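Local structure of esterase (uncultured bacterium FLS12, 4RGY) at residues 21-26 with 76-81; 131-136 with 146-151. The protein is a low-temperature-active alkaline esterase from a marine sediment metagenome, hydrolysing ester bonds probably with the machinery of an alpha/beta hydrolase. All coordinates share one frame; numbering follows the deposited sequence.

Interaction 1 of 2, residues 21-26 with 76-81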
# COMPACT_ATOMS: atom_id res chain seq x y z
N THR A 21 3.85 -9.04 -3.10
CA THR A 21 4.90 -8.05 -2.88
C THR A 21 6.10 -8.46 -3.70
O THR A 21 6.49 -9.63 -3.68
CB THR A 21 5.31 -8.03 -1.40
OG1 THR A 21 4.14 -7.78 -0.60
CG2 THR A 21 6.36 -6.97 -1.14
N VAL A 22 6.69 -7.51 -4.42
CA VAL A 22 7.86 -7.79 -5.24
C VAL A 22 8.96 -6.79 -4.90
O VAL A 22 8.70 -5.59 -4.78
CB VAL A 22 7.52 -7.72 -6.75
CG1 VAL A 22 8.77 -7.78 -7.60
CG2 VAL A 22 6.56 -8.84 -7.13
N ILE A 23 10.19 -7.27 -4.75
CA ILE A 23 11.31 -6.35 -4.67
C ILE A 23 12.25 -6.58 -5.85
O ILE A 23 12.56 -7.72 -6.19
CB ILE A 23 12.05 -6.39 -3.33
CG1 ILE A 23 12.35 -7.81 -2.91
CG2 ILE A 23 11.22 -5.72 -2.25
CD1 ILE A 23 13.09 -7.89 -1.58
N LEU A 24 12.65 -5.47 -6.48
CA LEU A 24 13.46 -5.49 -7.69
C LEU A 24 14.71 -4.68 -7.45
O LEU A 24 14.64 -3.60 -6.86
CB LEU A 24 12.73 -4.78 -8.83
CG LEU A 24 11.80 -5.42 -9.84
CD1 LEU A 24 11.52 -4.40 -10.96
CD2 LEU A 24 12.39 -6.71 -10.40
N PRO A 25 15.85 -5.15 -7.95
CA PRO A 25 17.02 -4.28 -7.96
C PRO A 25 16.78 -3.09 -8.88
O PRO A 25 16.17 -3.26 -9.93
CB PRO A 25 18.13 -5.18 -8.53
CG PRO A 25 17.63 -6.60 -8.32
CD PRO A 25 16.15 -6.50 -8.48
N GLN A 26 17.25 -1.91 -8.48
CA GLN A 26 17.19 -0.73 -9.34
C GLN A 26 18.47 -0.61 -10.16
O GLN A 26 19.56 -0.85 -9.64
CB GLN A 26 16.99 0.55 -8.52
CG GLN A 26 15.57 0.78 -8.09
CD GLN A 26 15.35 2.16 -7.50
OE1 GLN A 26 15.81 3.17 -8.03
NE2 GLN A 26 14.67 2.20 -6.37
N VAL A 76 12.89 -10.61 -5.70
CA VAL A 76 12.14 -11.51 -4.83
C VAL A 76 10.64 -11.30 -5.04
O VAL A 76 10.15 -10.17 -5.04
CB VAL A 76 12.49 -11.27 -3.35
CG1 VAL A 76 11.82 -12.33 -2.48
CG2 VAL A 76 14.00 -11.33 -3.12
N VAL A 77 9.93 -12.41 -5.23
CA VAL A 77 8.49 -12.38 -5.45
C VAL A 77 7.81 -13.11 -4.30
O VAL A 77 8.07 -14.29 -4.08
CB VAL A 77 8.10 -13.04 -6.79
CG1 VAL A 77 6.58 -13.14 -6.95
CG2 VAL A 77 8.70 -12.26 -7.97
N MET A 78 6.93 -12.40 -3.59
CA MET A 78 6.27 -12.91 -2.40
C MET A 78 4.76 -12.88 -2.60
O MET A 78 4.12 -11.84 -2.42
CB MET A 78 6.68 -12.06 -1.19
CG MET A 78 8.13 -12.29 -0.77
SD MET A 78 8.91 -10.90 0.08
CE MET A 78 9.13 -9.73 -1.27
N PRO A 79 4.18 -14.02 -2.97
CA PRO A 79 2.75 -14.06 -3.26
C PRO A 79 1.93 -14.57 -2.08
O PRO A 79 2.51 -14.89 -1.04
CB PRO A 79 2.68 -15.08 -4.37
CG PRO A 79 3.76 -16.07 -4.02
CD PRO A 79 4.86 -15.27 -3.36
N ALA A 80 0.61 -14.60 -2.25
CA ALA A 80 -0.32 -15.06 -1.21
C ALA A 80 -1.09 -16.28 -1.70
O ALA A 80 -1.57 -16.30 -2.84
CB ALA A 80 -1.29 -13.94 -0.86
N VAL A 81 -1.22 -17.29 -0.84
CA VAL A 81 -2.01 -18.47 -1.19
C VAL A 81 -3.02 -18.87 -0.13
O VAL A 81 -3.53 -20.01 -0.14
CB VAL A 81 -1.14 -19.69 -1.53
CG1 VAL A 81 -0.19 -19.36 -2.67
CG2 VAL A 81 -0.36 -20.16 -0.29
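Thr21 faces Met78 and Ile23 faces Val76 as hydrogen-bonded pairs of two antiparallel strands, whose segment axes stand 176° apart. Thr21 N bonds Met78 O at 2.9 Å, and Met78 N returns to Thr21 O at 2.8 Å. Ile23 and Val76 repeat the exchange, N to O each way. Between these pairs sits the non-hydrogen-bonded pair Val22 and Val77, where Val22 CA makes a CA-H...O contact of 3.3 Å with Val76 O. The backbone of Val22 bonds Phe5 of strand 2-11, and that of Val77 bonds Leu46 and Leu48 of strand 45-49, so both strands are interior to the sheet.

The apolar packing is split over two faces. On one, Ile23 and Val76 lie side by side. Ile23 CG1, placed between its backbone N and carbonyl carbon (chi1 48°), comes within 3.5 Å of Val76 CB, a tight contact, and CD1 lies 3.9 Å from Val76 CG2. Met78 bends at chi3 (-72°), which carries CE back over the neighbouring strand, 3.6 Å from Thr21 O and 3.9 Å from Thr21 CG2; the same methyl also meets Ile23 CG1. Thr21 OG1 has its polar partner outside the pair, at Gln6. On the other face, Val22 and Val77 point the same way and touch through their CG2 methyls at 4.1 Å; Val77 also packs on Leu103 of helix 95-110.

This is one of two antiparallel pairings at one end of the mixed sheet, joining strand 16-25 to strand 75-79, where the parallel part begins, in the 1-2-4-3-5-6-7-8 strand order of the alpha/beta-hydrolase fold.

Interaction 2 of 2, residues 131-136 with 146-151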
# COMPACT_ATOMS: atom_id res chain seq x y z
N GLY A 131 5.61 -26.11 0.17
CA GLY A 131 5.36 -25.63 -1.17
C GLY A 131 6.61 -25.51 -2.03
O GLY A 131 6.58 -25.84 -3.21
N ALA A 132 7.71 -25.03 -1.43
CA ALA A 132 8.97 -24.88 -2.16
C ALA A 132 9.52 -26.23 -2.61
O ALA A 132 9.94 -26.38 -3.76
CB ALA A 132 9.99 -24.16 -1.30
N LEU A 133 9.53 -27.21 -1.70
CA LEU A 133 10.05 -28.52 -2.07
C LEU A 133 9.11 -29.25 -3.04
O LEU A 133 9.58 -29.99 -3.91
CB LEU A 133 10.33 -29.38 -0.83
CG LEU A 133 11.43 -28.86 0.09
CD1 LEU A 133 11.68 -29.84 1.20
CD2 LEU A 133 12.71 -28.60 -0.69
N LYS A 134 7.81 -29.02 -2.92
CA LYS A 134 6.87 -29.55 -3.90
C LYS A 134 7.16 -28.99 -5.30
O LYS A 134 7.21 -29.73 -6.28
CB LYS A 134 5.43 -29.26 -3.48
CG LYS A 134 4.38 -29.87 -4.39
CD LYS A 134 2.98 -29.47 -3.95
CE LYS A 134 1.91 -29.90 -4.94
NZ LYS A 134 0.56 -29.33 -4.59
N LEU A 135 7.36 -27.68 -5.39
CA LEU A 135 7.73 -27.05 -6.65
C LEU A 135 9.04 -27.62 -7.20
O LEU A 135 9.12 -27.98 -8.37
CB LEU A 135 7.84 -25.54 -6.49
CG LEU A 135 6.48 -24.83 -6.46
CD1 LEU A 135 6.66 -23.43 -5.90
CD2 LEU A 135 5.84 -24.76 -7.85
N GLY A 136 10.05 -27.72 -6.34
CA GLY A 136 11.36 -28.18 -6.79
C GLY A 136 11.34 -29.63 -7.25
O GLY A 136 12.05 -29.99 -8.20
N ALA A 146 15.67 -25.17 -4.39
CA ALA A 146 14.45 -25.14 -3.58
C ALA A 146 14.85 -25.33 -2.12
O ALA A 146 15.65 -26.22 -1.80
CB ALA A 146 13.47 -26.23 -4.02
N ALA A 147 14.30 -24.50 -1.23
CA ALA A 147 14.71 -24.49 0.17
C ALA A 147 13.51 -24.47 1.10
O ALA A 147 12.57 -23.67 0.90
CB ALA A 147 15.59 -23.28 0.44
N SER A 148 13.54 -25.33 2.11
CA SER A 148 12.51 -25.35 3.14
C SER A 148 13.03 -24.93 4.50
O SER A 148 14.04 -25.46 4.98
CB SER A 148 11.90 -26.75 3.23
OG SER A 148 11.06 -26.87 4.37
N LEU A 149 12.34 -23.98 5.13
CA LEU A 149 12.68 -23.52 6.47
C LEU A 149 11.57 -23.92 7.43
O LEU A 149 10.43 -23.48 7.27
CB LEU A 149 12.87 -22.00 6.50
CG LEU A 149 14.00 -21.41 5.65
CD1 LEU A 149 13.56 -21.27 4.19
CD2 LEU A 149 14.41 -20.04 6.19
N SER A 150 11.89 -24.79 8.39
CA SER A 150 10.91 -25.27 9.36
C SER A 150 9.65 -25.74 8.65
O SER A 150 8.53 -25.33 8.99
CB SER A 150 10.57 -24.16 10.35
OG SER A 150 11.76 -23.58 10.87
N GLY A 151 9.83 -26.61 7.66
CA GLY A 151 8.75 -26.98 6.77
C GLY A 151 7.77 -27.98 7.35
O GLY A 151 8.14 -28.82 8.18
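The helix segment bearing Ala132, Leu133 and Gly136 runs back over the strand segment bearing Ala146, Ala147 and Ser148, with axes 158° apart in direction and 6.8 Å apart at their closest.

The backbones come nearest at Gly136 and Ala146, where the CA atoms are 5.4 Å apart. With no side chain on Gly136, the methyl of Ala146 can move in close, its CB 4.0 Å from Gly136 CA. The same methyl sits 3.5 Å from Ala132 O, a carbonyl already used within the helix as acceptor of Gly136 N. One turn back, Ala132 points its own CB at the strand backbone and rests 3.4 Å from Ala147 O. Small residues on both elements thus let helix backbone and strand come together directly.

Leu133 supplies the bulk. Its CG, anti to the carbonyl carbon (chi1 -65°), lies 3.8 Å from Ser148 CB. Of its two methyls, CD1 meets Ser148 CB at 3.7 Å, while CD2 lies 3.9 Å from Ala146 O and also touches Ala146 CB. Ala146 and Ser148 are therefore bridged by one leucine on the helix-facing side of the strand. Ala147, between them, directs its methyl to the other face, against Val257 of helix 247-260. All six touching residues are buried. Val122 of the adjacent strand packs beside both Ala132 and Ala146.

Helix 127-138 connects strand 120-125 to strand 145-149, and this packing closes the second half of that beta-alpha-beta crossover, whose helix follows the probable nucleophile elbow of an alpha/beta hydrolase.

In the fold
Interactions 1 and 2 belong to one mixed sheet but to different parts of it: interaction 1 joins two strands in its antiparallel part, interaction 2 seats a helix on a strand of its parallel part. Strands 45-49 and 120-125 lie between strands 75-79 and 145-149 in the sheet. The centres of the two contacts are 17 Å apart, and their nearest atoms about 8 Å apart, without touching. Interaction 2 borders the presumed active site, a probable Ser126, His245 and Asp216 triad: Ser148 lies near it without touching, and Ser150 packs on both Asp216 and His245. Tyr86 meets one residue of each segment pair, touching Val81 and accepting a hydrogen bond from Lys134 NZ at its carbonyl oxygen.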